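Local coordinates for protein teicoplanin pseudoaglycone deacetylases Orf2 (Actinoplanes teichomyceticus, PDB 3DFF) that acts as a zinc-dependent deacetylase, probably removing an N-acetyl group from the sugar of the teicoplanin pseudoaglycone during antibiotic biosynthesis, at residues G35-V40 with D145-T150; P54-M59 with D97-K102. All coordinates share one frame; numbering follows the deposited sequence.

Contact 1. Residues G35-V40 with D145-T150; sequences GANVLV and DEFDPT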
loop_
_atom_site.group_PDB
_atom_site.type_symbol
_atom_site.label_atom_id
_atom_site.label_comp_id
_atom_site.label_asym_id
_atom_site.label_seq_id
_atom_site.Cartn_x
_atom_site.Cartn_y
_atom_site.Cartn_z
ATOM N N GLY A 35 13.870 -12.080 -13.736
ATOM C CA GLY A 35 13.416 -11.820 -15.100
ATOM C C GLY A 35 11.931 -11.593 -15.311
ATOM O O GLY A 35 11.475 -11.556 -16.459
ATOM N N ALA A 36 11.165 -11.445 -14.224
ATOM C CA ALA A 36 9.731 -11.151 -14.335
ATOM C C ALA A 36 9.514 -9.724 -14.828
ATOM O O ALA A 36 10.350 -8.865 -14.616
ATOM C CB ALA A 36 9.025 -11.369 -12.999
ATOM N N ASN A 37 8.398 -9.487 -15.509
ATOM C CA ASN A 37 7.993 -8.132 -15.870
ATOM C C ASN A 37 7.174 -7.605 -14.688
ATOM O O ASN A 37 6.120 -8.159 -14.378
ATOM C CB ASN A 37 7.165 -8.157 -17.151
ATOM C CG ASN A 37 6.842 -6.764 -17.680
ATOM O OD1 ASN A 37 7.351 -5.745 -17.189
ATOM N ND2 ASN A 37 5.995 -6.714 -18.703
ATOM N N VAL A 38 7.685 -6.568 -14.024
ATOM C CA VAL A 38 7.104 -6.092 -12.760
ATOM C C VAL A 38 6.573 -4.672 -12.911
ATOM O O VAL A 38 7.290 -3.777 -13.383
ATOM C CB VAL A 38 8.131 -6.149 -11.595
ATOM C CG1 VAL A 38 7.487 -5.707 -10.273
ATOM C CG2 VAL A 38 8.733 -7.569 -11.461
ATOM N N LEU A 39 5.316 -4.492 -12.522
ATOM C CA LEU A 39 4.669 -3.176 -12.527
ATOM C C LEU A 39 4.016 -2.922 -11.186
ATOM O O LEU A 39 3.222 -3.737 -10.724
ATOM C CB LEU A 39 3.610 -3.097 -13.626
ATOM C CG LEU A 39 2.846 -1.763 -13.794
ATOM C CD1 LEU A 39 3.777 -0.614 -14.121
ATOM C CD2 LEU A 39 1.769 -1.933 -14.857
ATOM N N VAL A 40 4.333 -1.772 -10.595
ATOM C CA VAL A 40 3.757 -1.383 -9.303
ATOM C C VAL A 40 2.817 -0.215 -9.552
ATOM O O VAL A 40 3.269 0.894 -9.855
ATOM C CB VAL A 40 4.849 -1.017 -8.309
ATOM C CG1 VAL A 40 4.247 -0.568 -6.964
ATOM C CG2 VAL A 40 5.803 -2.233 -8.101
ATOM N N ASP A 145 -6.355 -5.966 -18.055
ATOM C CA ASP A 145 -6.502 -6.195 -19.506
ATOM C C ASP A 145 -5.268 -5.723 -20.282
ATOM O O ASP A 145 -4.806 -6.381 -21.228
ATOM C CB ASP A 145 -7.767 -5.515 -20.034
ATOM C CG ASP A 145 -9.038 -6.234 -19.624
ATOM O OD1 ASP A 145 -8.974 -7.441 -19.313
ATOM O OD2 ASP A 145 -10.117 -5.593 -19.625
ATOM N N GLU A 146 -4.738 -4.579 -19.874
ATOM C CA GLU A 146 -3.624 -3.936 -20.543
ATOM C C GLU A 146 -2.292 -4.633 -20.252
ATOM O O GLU A 146 -1.482 -4.849 -21.157
ATOM C CB GLU A 146 -3.571 -2.471 -20.110
ATOM C CG GLU A 146 -2.565 -1.605 -20.835
ATOM C CD GLU A 146 -2.614 -0.168 -20.342
ATOM O OE1 GLU A 146 -3.707 0.280 -19.934
ATOM O OE2 GLU A 146 -1.562 0.502 -20.350
ATOM N N PHE A 147 -2.070 -4.999 -18.990
ATOM C CA PHE A 147 -0.790 -5.560 -18.568
ATOM C C PHE A 147 -0.754 -7.092 -18.579
ATOM O O PHE A 147 0.318 -7.686 -18.713
ATOM C CB PHE A 147 -0.426 -5.015 -17.183
ATOM C CG PHE A 147 0.868 -5.534 -16.633
ATOM C CD1 PHE A 147 2.087 -5.153 -17.189
ATOM C CD2 PHE A 147 0.870 -6.365 -15.512
ATOM C CE1 PHE A 147 3.286 -5.621 -16.659
ATOM C CE2 PHE A 147 2.064 -6.847 -14.978
ATOM C CZ PHE A 147 3.271 -6.478 -15.549
ATOM N N ASP A 148 -1.925 -7.709 -18.439
ATOM C CA ASP A 148 -2.095 -9.169 -18.457
ATOM C C ASP A 148 -1.225 -9.871 -17.427
ATOM O O ASP A 148 -0.395 -10.693 -17.779
ATOM C CB ASP A 148 -1.842 -9.739 -19.865
ATOM C CG ASP A 148 -2.329 -11.186 -20.016
ATOM O OD1 ASP A 148 -3.209 -11.630 -19.245
ATOM O OD2 ASP A 148 -1.827 -11.880 -20.927
ATOM N N PRO A 149 -1.429 -9.572 -16.133
ATOM C CA PRO A 149 -0.519 -10.152 -15.149
ATOM C C PRO A 149 -0.763 -11.657 -14.972
ATOM O O PRO A 149 -1.867 -12.128 -15.199
ATOM C CB PRO A 149 -0.924 -9.435 -13.861
ATOM C CG PRO A 149 -2.397 -9.205 -14.049
ATOM C CD PRO A 149 -2.491 -8.774 -15.491
ATOM N N THR A 150 0.272 -12.393 -14.580
ATOM C CA THR A 150 0.100 -13.777 -14.165
ATOM C C THR A 150 -0.127 -13.881 -12.665
ATOM O O THR A 150 -0.653 -14.888 -12.182
ATOM C CB THR A 150 1.309 -14.649 -14.546
ATOM O OG1 THR A 150 2.510 -14.015 -14.110
ATOM C CG2 THR A 150 1.360 -14.864 -16.053
#
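Phe147, in the last turn of helix 126-147, lays its ring against Leu39 and Asn37, which lie two residues apart on strand 37-42 and so direct their side chains to the same face of the sheet. Leu39 covers one face of the ring. Its CB stands 3.9 Å from Phe147 CZ and 4.1 Å from the ring centroid, only 20° off the normal, a CH-pi contact over the outer part of the ring. Farther in, Leu39 CD2 lies over the same face, 4.0 Å from Phe147 CD1, so backbone-near and branch-end atoms together span the ring from rim to root. Asn37 works differently. Its backbone O sits at the ring edge, in the plane, 3.5 Å from Phe147 CZ, where the carbonyl dipole can favour the aromatic C-H. The amide of Asn37 comes in from the side of the plane away from Leu39, with ND2 3.6 Å from Phe147 CE1. Amide and ring planes are 66° apart, so the two groups do not stack. With Phe147 CG anti to the backbone N (chi1 179°), the ring extends from the helix end to the strand, and the side chain runs antiparallel to those of Asn37 and Leu39. Phe147 also touches Arg9 and Leu11 of strand 9-14, while Leu39 leans on Ala89 and Arg91 of strand 89-92. Val38, pointing away, packs on helix 19-33 across the sheet. Asp148, with positive phi, turns the chain out of the helix, and Pro149 rests on Leu11 as it heads for strand 151-155. Phe147 is thus one place where a helix layer meets the sheet: helices 126-147 and 19-33 pack on opposite faces of the parallel part of a mixed sheet, the α/β/α layering of the Rossmann-like PIG-L fold.

Contact 2. Residues P54-M59 with D97-K102; sequences PAAQRM and DSIYRK
Ile99 takes chi1 58°, placing CG1 between its own backbone N and carbonyl carbon, and an extended chi2 then carries CD1 to helix 54-62. There CD1 meets Ala56 CB at 4.1 Å and the selenomethionine Met59 at its CB, 4.0 Å away, one helical turn further on. Tyr100 has CG anti to its carbonyl carbon (chi1 -54°), which lays the ring over Ile99, with CG1 of Ile99 3.8 Å above the ring centre. Ala56 CB touches both neighbours: it lies 4.0 Å from Tyr100 CE1, approached obliquely, and 3.6 Å from the backbone O of Ile99. Ala56 CA and Ile99 CA are 5.4 Å apart, a close approach consistent with the small side chain. An Asx turn shapes the loop, Asp97 OD1 using its anti lone pair to accept from Ile99 N at 2.9 Å, nearly straight at 170°. Asp97 binds zinc in a structure of this protein, though that zinc is not bound in this model; Ser98 N hydrogen-bonds Asp163 OD2 of the same site. Around the contact, Tyr100 OH hydrogen-bonds His60 on helix 54-62, its ring packs on Ala71 and Val72 of helix 71-85, and Ile99 also touches Thr110 of strand 110-111.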
loop_
_atom_site.group_PDB
_atom_site.type_symbol
_atom_site.label_atom_id
_atom_site.label_comp_id
_atom_site.label_asym_id
_atom_site.label_seq_id
_atom_site.Cartn_x
_atom_site.Cartn_y
_atom_site.Cartn_z
ATOM N N PRO A 54 -7.303 21.615 6.760
ATOM C CA PRO A 54 -6.328 21.729 7.848
ATOM C C PRO A 54 -5.575 20.425 8.100
ATOM O O PRO A 54 -4.363 20.465 8.332
ATOM C CB PRO A 54 -7.203 22.101 9.056
ATOM C CG PRO A 54 -8.329 22.861 8.449
ATOM C CD PRO A 54 -8.626 22.138 7.158
ATOM N N ALA A 55 -6.274 19.287 8.061
ATOM C CA ALA A 55 -5.660 17.968 8.298
ATOM C C ALA A 55 -4.566 17.655 7.269
ATOM O O ALA A 55 -3.479 17.189 7.635
ATOM C CB ALA A 55 -6.733 16.868 8.293
ATOM N N ALA A 56 -4.844 17.931 6.000
ATOM C CA ALA A 56 -3.894 17.659 4.920
ATOM C C ALA A 56 -2.684 18.588 5.053
ATOM O O ALA A 56 -1.535 18.142 4.928
ATOM C CB ALA A 56 -4.563 17.830 3.574
ATOM N N GLN A 57 -2.945 19.851 5.371
ATOM C CA GLN A 57 -1.874 20.811 5.601
ATOM C C GLN A 57 -0.975 20.337 6.722
ATOM O O GLN A 57 0.238 20.435 6.601
ATOM C CB GLN A 57 -2.437 22.198 5.913
ATOM C CG GLN A 57 -3.124 22.803 4.722
ATOM C CD GLN A 57 -3.701 24.151 5.018
ATOM O OE1 GLN A 57 -3.003 25.042 5.505
ATOM N NE2 GLN A 57 -4.981 24.330 4.706
ATOM N N ARG A 58 -1.560 19.804 7.796
ATOM C CA ARG A 58 -0.781 19.243 8.906
ATOM C C ARG A 58 0.081 18.064 8.452
ATOM O O ARG A 58 1.236 17.922 8.875
ATOM C CB ARG A 58 -1.706 18.821 10.057
ATOM C CG ARG A 58 -0.973 18.422 11.327
ATOM C CD ARG A 58 -1.906 17.825 12.359
ATOM N NE ARG A 58 -1.175 17.091 13.396
ATOM C CZ ARG A 58 -0.970 15.774 13.386
ATOM N NH1 ARG A 58 -1.434 15.028 12.389
ATOM N NH2 ARG A 58 -0.300 15.198 14.376
HETATM N N MSE A 59 -0.473 17.215 7.594
HETATM C CA MSE A 59 0.274 16.070 7.078
HETATM C C MSE A 59 1.445 16.536 6.234
HETATM O O MSE A 59 2.554 15.986 6.330
HETATM C CB MSE A 59 -0.619 15.145 6.248
HETATM C CG MSE A 59 -1.587 14.305 7.064
HETATM SE SE MSE A 59 -0.782 13.339 8.570
HETATM C CE MSE A 59 1.006 12.948 7.842
ATOM N N ASP A 97 -5.937 10.413 -2.194
ATOM C CA ASP A 97 -5.683 9.974 -0.826
ATOM C C ASP A 97 -6.810 10.452 0.101
ATOM O O ASP A 97 -7.358 11.524 -0.104
ATOM C CB ASP A 97 -4.365 10.539 -0.321
ATOM C CG ASP A 97 -3.983 9.949 1.026
ATOM O OD1 ASP A 97 -4.624 10.268 2.058
ATOM O OD2 ASP A 97 -3.086 9.118 1.047
ATOM N N SER A 98 -7.109 9.669 1.130
ATOM C CA SER A 98 -8.148 10.024 2.118
ATOM C C SER A 98 -8.039 11.458 2.627
ATOM O O SER A 98 -9.073 12.063 2.901
ATOM C CB SER A 98 -8.134 9.052 3.295
ATOM O OG SER A 98 -6.867 9.068 3.930
ATOM N N ILE A 99 -6.827 12.018 2.741
ATOM C CA ILE A 99 -6.712 13.399 3.257
ATOM C C ILE A 99 -7.181 14.470 2.281
ATOM O O ILE A 99 -7.291 15.652 2.645
ATOM C CB ILE A 99 -5.297 13.746 3.776
ATOM C CG1 ILE A 99 -4.239 13.564 2.664
ATOM C CG2 ILE A 99 -4.981 12.929 5.001
ATOM C CD1 ILE A 99 -2.850 14.190 3.037
ATOM N N TYR A 100 -7.458 14.075 1.041
ATOM C CA TYR A 100 -7.879 15.045 0.044
ATOM C C TYR A 100 -9.331 14.864 -0.370
ATOM O O TYR A 100 -9.843 15.700 -1.121
ATOM C CB TYR A 100 -7.000 14.976 -1.219
ATOM C CG TYR A 100 -5.514 15.117 -0.953
ATOM C CD1 TYR A 100 -4.991 16.255 -0.283
ATOM C CD2 TYR A 100 -4.623 14.122 -1.356
ATOM C CE1 TYR A 100 -3.631 16.382 -0.046
ATOM C CE2 TYR A 100 -3.245 14.249 -1.114
ATOM C CZ TYR A 100 -2.764 15.373 -0.459
ATOM O OH TYR A 100 -1.404 15.471 -0.209
ATOM N N ARG A 101 -9.965 13.775 0.076
ATOM C CA ARG A 101 -11.316 13.466 -0.401
ATOM C C ARG A 101 -12.377 14.244 0.368
ATOM O O ARG A 101 -12.190 14.596 1.527
ATOM C CB ARG A 101 -11.621 11.965 -0.327
ATOM C CG ARG A 101 -10.733 11.120 -1.260
ATOM C CD ARG A 101 -11.415 9.786 -1.623
ATOM N NE ARG A 101 -11.696 8.887 -0.500
ATOM C CZ ARG A 101 -10.798 8.064 0.035
ATOM N NH1 ARG A 101 -9.548 8.070 -0.397
ATOM N NH2 ARG A 101 -11.132 7.259 1.024
ATOM N N LYS A 102 -13.504 14.488 -0.305
ATOM C CA LYS A 102 -14.677 15.101 0.305
ATOM C C LYS A 102 -15.861 14.136 0.372
ATOM O O LYS A 102 -15.932 13.175 -0.409
ATOM C CB LYS A 102 -15.098 16.320 -0.485
ATOM C CG LYS A 102 -14.186 17.509 -0.256
ATOM C CD LYS A 102 -14.695 18.715 -1.000
ATOM C CE LYS A 102 -13.836 19.931 -0.734
ATOM N NZ LYS A 102 -14.335 21.094 -1.517
#

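Contacts 1 and 2 lie on opposite sides of the chain's centre, with their own centres about 32 Å apart and their nearest atoms about 15 Å apart, so they do not touch. Along the chain the second is nested inside the first: strand 37-42 is followed by helix 54-62, the 97-102 loop comes later, and helix 126-147 closes the outer loop. Contact 1 is a surface seam tying a helix end to the main mixed sheet. Contact 2 is a buried join between helix 54-62 and the loop that follows strand 89-92, the neighbour of strand 37-42; it thereby holds in place a loop that contributes to the zinc-binding region.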